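Local atomic coordinates of putative tryptophan halogenase (Xanthomonas campestris pv. campestris, PDB entry 6Y1W), a protein that is a putative flavin-dependent halogenase, thought to use FAD in the halogenation of its substrate. Residues L227-T232 with C333-L338; R327-N332 with Q367-V372. All blocks are in the same frame, centred on the assembly; numbering follows the deposited sequence.

Interaction 1 of 2, residues L227-T232 with C333-L338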
ATOM      1  N   LEU A 227       6.909 -18.982  26.340  1.00 18.05           N
ATOM      2  CA  LEU A 227       7.467 -20.309  26.620  1.00 21.81           C
ATOM      3  C   LEU A 227       8.114 -20.936  25.388  1.00 24.76           C
ATOM      4  O   LEU A 227       9.100 -21.683  25.496  1.00 23.17           O
ATOM      5  CB  LEU A 227       6.368 -21.225  27.128  1.00 18.90           C
ATOM      6  CG  LEU A 227       5.608 -20.867  28.403  1.00 35.63           C
ATOM      7  CD1 LEU A 227       4.649 -21.991  28.741  1.00 33.38           C
ATOM      8  CD2 LEU A 227       6.586 -20.650  29.544  1.00 32.55           C
ATOM      9  N   LEU A 228       7.534 -20.716  24.215  1.00 17.96           N
ATOM     10  CA  LEU A 228       8.067 -21.346  23.012  1.00 16.29           C
ATOM     11  C   LEU A 228       9.063 -20.453  22.269  1.00 20.05           C
ATOM     12  O   LEU A 228      10.208 -20.857  22.034  1.00 19.96           O
ATOM     13  CB  LEU A 228       6.914 -21.771  22.079  1.00 17.56           C
ATOM     14  CG  LEU A 228       5.782 -22.584  22.733  1.00 20.02           C
ATOM     15  CD1 LEU A 228       4.754 -23.023  21.646  1.00 22.35           C
ATOM     16  CD2 LEU A 228       6.301 -23.798  23.447  1.00 25.90           C
ATOM     17  N   ILE A 229       8.638 -19.247  21.865  1.00 16.24           N
ATOM     18  CA  ILE A 229       9.475 -18.414  21.015  1.00 16.93           C
ATOM     19  C   ILE A 229      10.663 -17.899  21.805  1.00 19.72           C
ATOM     20  O   ILE A 229      11.748 -17.700  21.239  1.00 21.12           O
ATOM     21  CB  ILE A 229       8.635 -17.270  20.405  1.00 19.28           C
ATOM     22  CG1 ILE A 229       9.360 -16.558  19.255  1.00 21.70           C
ATOM     23  CG2 ILE A 229       8.185 -16.269  21.495  1.00 20.82           C
ATOM     24  CD1 ILE A 229       9.381 -17.332  17.911  1.00 21.75           C
ATOM     25  N   GLY A 230      10.487 -17.721  23.115  1.00 19.36           N
ATOM     26  CA  GLY A 230      11.540 -17.183  23.963  1.00 23.28           C
ATOM     27  C   GLY A 230      12.292 -18.227  24.753  1.00 24.13           C
ATOM     28  O   GLY A 230      13.495 -18.429  24.539  1.00 29.28           O
ATOM     29  N   GLN A 231      11.599 -18.903  25.664  1.00 20.22           N
ATOM     30  CA  GLN A 231      12.307 -19.788  26.587  1.00 24.80           C
ATOM     31  C   GLN A 231      12.890 -21.003  25.879  1.00 31.10           C
ATOM     32  O   GLN A 231      13.939 -21.510  26.293  1.00 31.21           O
ATOM     33  CB  GLN A 231      11.376 -20.239  27.702  1.00 21.37           C
ATOM     34  CG  GLN A 231      10.838 -19.038  28.526  1.00 22.84           C
ATOM     35  CD  GLN A 231      10.177 -19.439  29.820  1.00 24.47           C
ATOM     36  OE1 GLN A 231      10.577 -20.402  30.469  1.00 31.78           O
ATOM     37  NE2 GLN A 231       9.175 -18.679  30.232  1.00 23.83           N
ATOM     38  N   THR A 232      12.251 -21.470  24.810  1.00 21.17           N
ATOM     39  CA  THR A 232      12.699 -22.664  24.089  1.00 25.86           C
ATOM     40  C   THR A 232      13.564 -22.295  22.892  1.00 27.48           C
ATOM     41  O   THR A 232      14.713 -22.729  22.790  1.00 25.95           O
ATOM     42  CB  THR A 232      11.497 -23.508  23.622  1.00 20.34           C
ATOM     43  OG1 THR A 232      10.691 -23.887  24.739  1.00 21.26           O
ATOM     44  CG2 THR A 232      11.990 -24.785  22.909  1.00 20.52           C
ATOM     45  N   CYS A 333       7.251 -22.326  14.880  1.00 17.79           N
ATOM     46  CA  CYS A 333       6.589 -21.582  15.943  1.00 18.51           C
ATOM     47  C   CYS A 333       6.268 -20.162  15.472  1.00 17.20           C
ATOM     48  O   CYS A 333       7.135 -19.467  14.935  1.00 17.43           O
ATOM     49  CB  CYS A 333       7.493 -21.528  17.183  1.00 18.77           C
ATOM     50  SG  CYS A 333       6.775 -20.575  18.548  1.00 19.24           S
ATOM     51  N   VAL A 334       5.010 -19.746  15.637  1.00 15.61           N
ATOM     52  CA  VAL A 334       4.598 -18.366  15.342  1.00 14.16           C
ATOM     53  C   VAL A 334       4.161 -17.735  16.652  1.00 13.95           C
ATOM     54  O   VAL A 334       3.241 -18.243  17.316  1.00 16.57           O
ATOM     55  CB  VAL A 334       3.469 -18.311  14.293  1.00 18.41           C
ATOM     56  CG1 VAL A 334       3.038 -16.879  14.059  1.00 15.55           C
ATOM     57  CG2 VAL A 334       3.919 -18.920  12.953  1.00 15.61           C
ATOM     58  N   ALA A 335       4.811 -16.619  17.031  1.00 14.18           N
ATOM     59  CA  ALA A 335       4.378 -15.904  18.234  1.00 13.36           C
ATOM     60  C   ALA A 335       3.282 -14.894  17.912  1.00 13.33           C
ATOM     61  O   ALA A 335       3.317 -14.220  16.879  1.00 16.42           O
ATOM     62  CB  ALA A 335       5.561 -15.182  18.897  1.00 13.87           C
ATOM     63  N   LEU A 336       2.312 -14.772  18.832  1.00 13.86           N
ATOM     64  CA  LEU A 336       1.227 -13.798  18.708  1.00 14.31           C
ATOM     65  C   LEU A 336       1.025 -13.049  20.016  1.00 17.50           C
ATOM     66  O   LEU A 336       1.314 -13.567  21.093  1.00 16.92           O
ATOM     67  CB  LEU A 336      -0.081 -14.524  18.350  1.00 14.70           C
ATOM     68  CG  LEU A 336      -0.099 -15.292  17.047  1.00 15.42           C
ATOM     69  CD1 LEU A 336      -1.332 -16.216  16.975  1.00 18.65           C
ATOM     70  CD2 LEU A 336      -0.097 -14.301  15.838  1.00 17.03           C
ATOM     71  N   GLY A 337       0.497 -11.824  19.923  1.00 14.95           N
ATOM     72  CA  GLY A 337       0.217 -11.082  21.146  1.00 15.69           C
ATOM     73  C   GLY A 337       1.483 -10.715  21.888  1.00 17.27           C
ATOM     74  O   GLY A 337       2.504 -10.417  21.274  1.00 18.28           O
ATOM     75  N   LEU A 338       1.426 -10.732  23.226  1.00 16.30           N
ATOM     76  CA  LEU A 338       2.573 -10.280  24.020  1.00 15.88           C
ATOM     77  C   LEU A 338       3.841 -11.073  23.715  1.00 21.57           C
ATOM     78  O   LEU A 338       4.950 -10.531  23.811  1.00 20.10           O
ATOM     79  CB  LEU A 338       2.261 -10.393  25.507  1.00 17.26           C
ATOM     80  CG  LEU A 338       1.198  -9.405  25.987  1.00 19.88           C
ATOM     81  CD1 LEU A 338       0.813  -9.720  27.446  1.00 17.21           C
ATOM     82  CD2 LEU A 338       1.718  -8.009  25.835  1.00 29.97           C
TER
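Ile-229 sends CG1 anti to its backbone N (chi1 -167°), which leaves CG2 between the backbone N and the carbonyl carbon and turns that methyl to the strand 333-335. In Cys-333, SG is likewise anti to the backbone N, at 178°, and so points to the weakly bonded helix 227-232. Cys-333 SG lies 3.7 Å from Leu-228 CB. Ile-229 N is 4.0 Å from Cys-333 SG. Ile-229 CD1 is 4.2 Å from Cys-333 SG. Thus SG sits where the two helix residues meet, and the nearest atom of Leu-228 is CB, at the side-chain root; its methyls are further off. Two residues along the strand, on the same side, CB of Ala-335 rests 3.8 Å from Ile-229 CG2. Val-334, between the two, points to the other side of the sheet. The axes approach to 8.3 Å and run nearly at right angles, 103° between their directions. Strand 333-335 belongs to the mixed sheet that begins with strand 18-22 and its glycine-rich turn, consistent with the Rossmann-type FAD-binding fold of this family. It lies parallel to strand 217-220, and the short helix follows that strand in the chain. Asp-220, at the end of that neighbouring strand, accepts through OD2 from the backbone N of both Leu-228 and Ile-229. Its carboxylate therefore fixes the start of the helix beside Cys-333. The helix includes a wider pi-type turn, across which Thr-232 OG1 bonds to Leu-227 O at 2.8 Å. Leu-227 touches a bound meso-2,3-butanediol, and Leu-338 probably binds FAD. Leu-228 is further covered by Val-193, Ile-202 and Leu-205.

Interaction 2 of 2, residues R327-N332 with Q367-V372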
ATOM      1  N   ARG A 327      12.288 -12.095  15.403  1.00 19.49           N
ATOM      2  CA  ARG A 327      11.550 -12.823  14.389  1.00 18.23           C
ATOM      3  C   ARG A 327      10.287 -13.337  15.054  1.00 16.14           C
ATOM      4  O   ARG A 327      10.350 -13.837  16.176  1.00 20.74           O
ATOM      5  CB  ARG A 327      12.406 -13.985  13.826  1.00 20.48           C
ATOM      6  CG  ARG A 327      13.660 -13.479  13.137  1.00 28.15           C
ATOM      7  CD  ARG A 327      14.606 -14.617  12.738  1.00 35.81           C
ATOM      8  NE  ARG A 327      15.048 -15.427  13.864  1.00 34.04           N
ATOM      9  CZ  ARG A 327      15.901 -15.023  14.803  1.00 30.35           C
ATOM     10  NH1 ARG A 327      16.413 -13.789  14.760  1.00 40.49           N
ATOM     11  NH2 ARG A 327      16.243 -15.847  15.786  1.00 39.41           N
ATOM     12  N   VAL A 328       9.141 -13.141  14.412  1.00 16.35           N
ATOM     13  CA  VAL A 328       7.922 -13.639  15.047  1.00 15.31           C
ATOM     14  C   VAL A 328       7.612 -15.065  14.622  1.00 16.66           C
ATOM     15  O   VAL A 328       6.925 -15.776  15.369  1.00 19.07           O
ATOM     16  CB  VAL A 328       6.735 -12.702  14.768  1.00 19.10           C
ATOM     17  CG1 VAL A 328       6.943 -11.416  15.559  1.00 20.39           C
ATOM     18  CG2 VAL A 328       6.613 -12.368  13.306  1.00 19.73           C
ATOM     19  N   TRP A 329       8.159 -15.513  13.493  1.00 17.00           N
ATOM     20  CA  TRP A 329       8.026 -16.895  13.050  1.00 16.79           C
ATOM     21  C   TRP A 329       9.436 -17.466  13.053  1.00 18.22           C
ATOM     22  O   TRP A 329      10.305 -16.977  12.322  1.00 18.76           O
ATOM     23  CB  TRP A 329       7.421 -16.970  11.651  1.00 18.35           C
ATOM     24  CG  TRP A 329       7.047 -18.380  11.191  1.00 15.94           C
ATOM     25  CD1 TRP A 329       7.533 -19.564  11.652  1.00 18.66           C
ATOM     26  CD2 TRP A 329       6.093 -18.692  10.189  1.00 15.80           C
ATOM     27  NE1 TRP A 329       6.943 -20.615  10.978  1.00 17.94           N
ATOM     28  CE2 TRP A 329       6.065 -20.111  10.064  1.00 14.11           C
ATOM     29  CE3 TRP A 329       5.273 -17.924   9.368  1.00 17.24           C
ATOM     30  CZ2 TRP A 329       5.225 -20.759   9.183  1.00 14.59           C
ATOM     31  CZ3 TRP A 329       4.435 -18.582   8.444  1.00 18.74           C
ATOM     32  CH2 TRP A 329       4.438 -19.993   8.363  1.00 19.88           C
ATOM     33  N   GLU A 330       9.654 -18.475  13.883  1.00 15.94           N
ATOM     34  CA  GLU A 330      10.967 -19.120  13.991  1.00 15.68           C
ATOM     35  C   GLU A 330      10.718 -20.614  13.900  1.00 19.18           C
ATOM     36  O   GLU A 330       9.955 -21.153  14.705  1.00 17.79           O
ATOM     37  CB  GLU A 330      11.641 -18.734  15.313  1.00 18.34           C
ATOM     38  CG  GLU A 330      12.919 -19.493  15.638  1.00 21.38           C
ATOM     39  CD  GLU A 330      14.113 -18.879  14.979  1.00 32.24           C
ATOM     40  OE1 GLU A 330      13.935 -17.898  14.224  1.00 24.93           O
ATOM     41  OE2 GLU A 330      15.229 -19.388  15.210  1.00 43.89           O
ATOM     42  N   LYS A 331      11.360 -21.275  12.923  1.00 21.82           N
ATOM     43  CA  LYS A 331      11.156 -22.712  12.718  1.00 17.38           C
ATOM     44  C   LYS A 331       9.654 -22.984  12.598  1.00 17.43           C
ATOM     45  O   LYS A 331       9.014 -22.423  11.720  1.00 19.33           O
ATOM     46  CB  LYS A 331      11.795 -23.527  13.839  1.00 19.20           C
ATOM     47  CG  LYS A 331      13.324 -23.234  14.022  1.00 22.76           C
ATOM     48  CD  LYS A 331      14.043 -24.308  14.842  1.00 26.07           C
ATOM     49  CE  LYS A 331      15.565 -24.071  14.857  1.00 32.27           C
ATOM     50  NZ  LYS A 331      15.999 -23.641  13.517  1.00 43.07           N
ATOM     51  N   ASN A 332       9.091 -23.849  13.440  1.00 14.49           N
ATOM     52  CA  ASN A 332       7.665 -24.171  13.342  1.00 14.54           C
ATOM     53  C   ASN A 332       6.842 -23.518  14.454  1.00 17.59           C
ATOM     54  O   ASN A 332       5.824 -24.067  14.885  1.00 17.86           O
ATOM     55  CB  ASN A 332       7.426 -25.687  13.331  1.00 18.11           C
ATOM     56  CG  ASN A 332       7.820 -26.373  14.645  1.00 16.43           C
ATOM     57  OD1 ASN A 332       8.668 -25.901  15.393  1.00 19.63           O
ATOM     58  ND2 ASN A 332       7.172 -27.482  14.940  1.00 18.80           N
ATOM     59  N   GLN A 367       1.236 -25.539   3.671  1.00 17.71           N
ATOM     60  CA  GLN A 367       1.186 -26.992   3.471  1.00 18.81           C
ATOM     61  C   GLN A 367       2.398 -27.639   4.122  1.00 19.04           C
ATOM     62  O   GLN A 367       2.278 -28.625   4.863  1.00 19.56           O
ATOM     63  CB  GLN A 367       1.172 -27.346   1.985  1.00 22.93           C
ATOM     64  CG  GLN A 367       0.055 -26.773   1.204  1.00 24.83           C
ATOM     65  CD  GLN A 367      -1.181 -27.656   1.199  1.00 28.71           C
ATOM     66  OE1 GLN A 367      -1.306 -28.625   2.007  1.00 25.83           O
ATOM     67  NE2 GLN A 367      -2.119 -27.322   0.309  1.00 21.59           N
ATOM     68  N   VAL A 368       3.582 -27.131   3.809  1.00 17.26           N
ATOM     69  CA  VAL A 368       4.827 -27.491   4.478  1.00 16.12           C
ATOM     70  C   VAL A 368       5.474 -26.177   4.873  1.00 18.40           C
ATOM     71  O   VAL A 368       5.239 -25.153   4.228  1.00 22.34           O
ATOM     72  CB  VAL A 368       5.795 -28.322   3.584  1.00 24.88           C
ATOM     73  CG1 VAL A 368       5.139 -29.634   3.120  1.00 21.31           C
ATOM     74  CG2 VAL A 368       6.306 -27.477   2.388  1.00 23.71           C
ATOM     75  N   ILE A 369       6.211 -26.186   5.978  1.00 20.09           N
ATOM     76  CA  ILE A 369       6.866 -24.962   6.443  1.00 18.76           C
ATOM     77  C   ILE A 369       8.141 -24.780   5.639  1.00 26.67           C
ATOM     78  O   ILE A 369       8.907 -25.730   5.458  1.00 25.31           O
ATOM     79  CB  ILE A 369       7.131 -25.024   7.955  1.00 22.57           C
ATOM     80  CG1 ILE A 369       5.787 -25.057   8.694  1.00 19.25           C
ATOM     81  CG2 ILE A 369       7.909 -23.778   8.424  1.00 22.11           C
ATOM     82  CD1 ILE A 369       5.884 -25.493  10.136  1.00 25.59           C
ATOM     83  N   ASP A 370       8.346 -23.574   5.107  1.00 18.45           N
ATOM     84  CA  ASP A 370       9.514 -23.290   4.259  1.00 20.48           C
ATOM     85  C   ASP A 370      10.149 -21.962   4.651  1.00 24.49           C
ATOM     86  O   ASP A 370       9.427 -20.998   4.938  1.00 21.65           O
ATOM     87  CB  ASP A 370       9.118 -23.214   2.791  1.00 22.76           C
ATOM     88  CG  ASP A 370      10.325 -23.188   1.879  1.00 32.69           C
ATOM     89  OD1 ASP A 370      10.815 -24.300   1.556  1.00 37.72           O
ATOM     90  OD2 ASP A 370      10.799 -22.077   1.508  1.00 25.01           O
ATOM     91  N   PRO A 371      11.475 -21.864   4.619  1.00 25.37           N
ATOM     92  CA  PRO A 371      12.125 -20.582   4.949  1.00 21.96           C
ATOM     93  C   PRO A 371      11.654 -19.388   4.148  1.00 18.67           C
ATOM     94  O   PRO A 371      11.697 -18.274   4.693  1.00 19.34           O
ATOM     95  CB  PRO A 371      13.609 -20.859   4.673  1.00 23.41           C
ATOM     96  CG  PRO A 371      13.767 -22.301   4.883  1.00 31.39           C
ATOM     97  CD  PRO A 371      12.455 -22.955   4.478  1.00 23.89           C
ATOM     98  N   VAL A 372      11.277 -19.516   2.872  1.00 21.12           N
ATOM     99  CA  VAL A 372      10.913 -18.305   2.136  1.00 23.74           C
ATOM    100  C   VAL A 372       9.605 -17.738   2.670  1.00 27.79           C
ATOM    101  O   VAL A 372       9.422 -16.512   2.711  1.00 24.47           O
ATOM    102  CB  VAL A 372      10.856 -18.530   0.604  1.00 21.26           C
ATOM    103  CG1 VAL A 372       9.678 -19.375   0.173  1.00 28.22           C
ATOM    104  CG2 VAL A 372      10.768 -17.171  -0.110  1.00 25.00           C
TER
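The backbone turns at Lys-331, where phi is positive (53°), and next to it Asn-332 CA lies 7.0 Å from Ile-369 CA. Ile-369 fills most of the contact with its two branches. Ile-369 CD1 meets Asn-332 CB at 3.6 Å. Ile-369 CG2 lies 3.7 Å from the carbonyl O of Lys-331. The same methyl, Ile-369 CG2, is 4.1 Å from CZ2 of Trp-329. With CG2 anti to the backbone N and CG1 anti to the carbonyl carbon (chi1 -65°), the two branches part to reach these neighbours. The indole is met obliquely, near its NE1 and CZ2 side. NE1 of Trp-329 also gives a weak, bent bond to Lys-331 O, 2.8 Å long, so the same carbonyl receives the indole N-H and touches the isoleucine methyl. Lys-331 and Asn-332 form the turn between strands 329-330 and 333-335, an antiparallel hairpin at the edge of the mixed sheet that includes strand 18-22. After Ile-369 the chain enters the long helix 371-397. Asp-370 is the N-cap of that helix: its OD2 accepts from Val-372 N at 2.9 Å, nearly straight at 168°. Tyr-377 of the helix packs edge-to-face with Trp-329, and Ile-374 touches both Trp-329 and Ile-369. The amide of Asn-332 bends away from Ile-369; OD1 accepts from Ile-202 N and ND2 gives to Asp-216 O. Gln-367 NE2 bonds to Asp-464 of the second subunit.

How the interactions relate
From the N terminus, most strands of the mixed sheet that includes strand 18-22 come first; the chain then adds strand 217-220 and helix 227-232. It next passes through strands of the second sheet before returning to strand 329-330. Interaction 1 closes this long loop when strand 333-335 comes back beside the helix. Interaction 2 closes a shorter one, from 327-332 past helix 350-363 to the start of helix 371-397. The two loops cross, because 327-332 lies inside the first and 367-372 beyond its end. The hairpin 329-335 joins them: Ala-335 N and Val-328 O, 2.8 Å apart, probably hydrogen-bond. Together they tie two helices to one edge of this sheet.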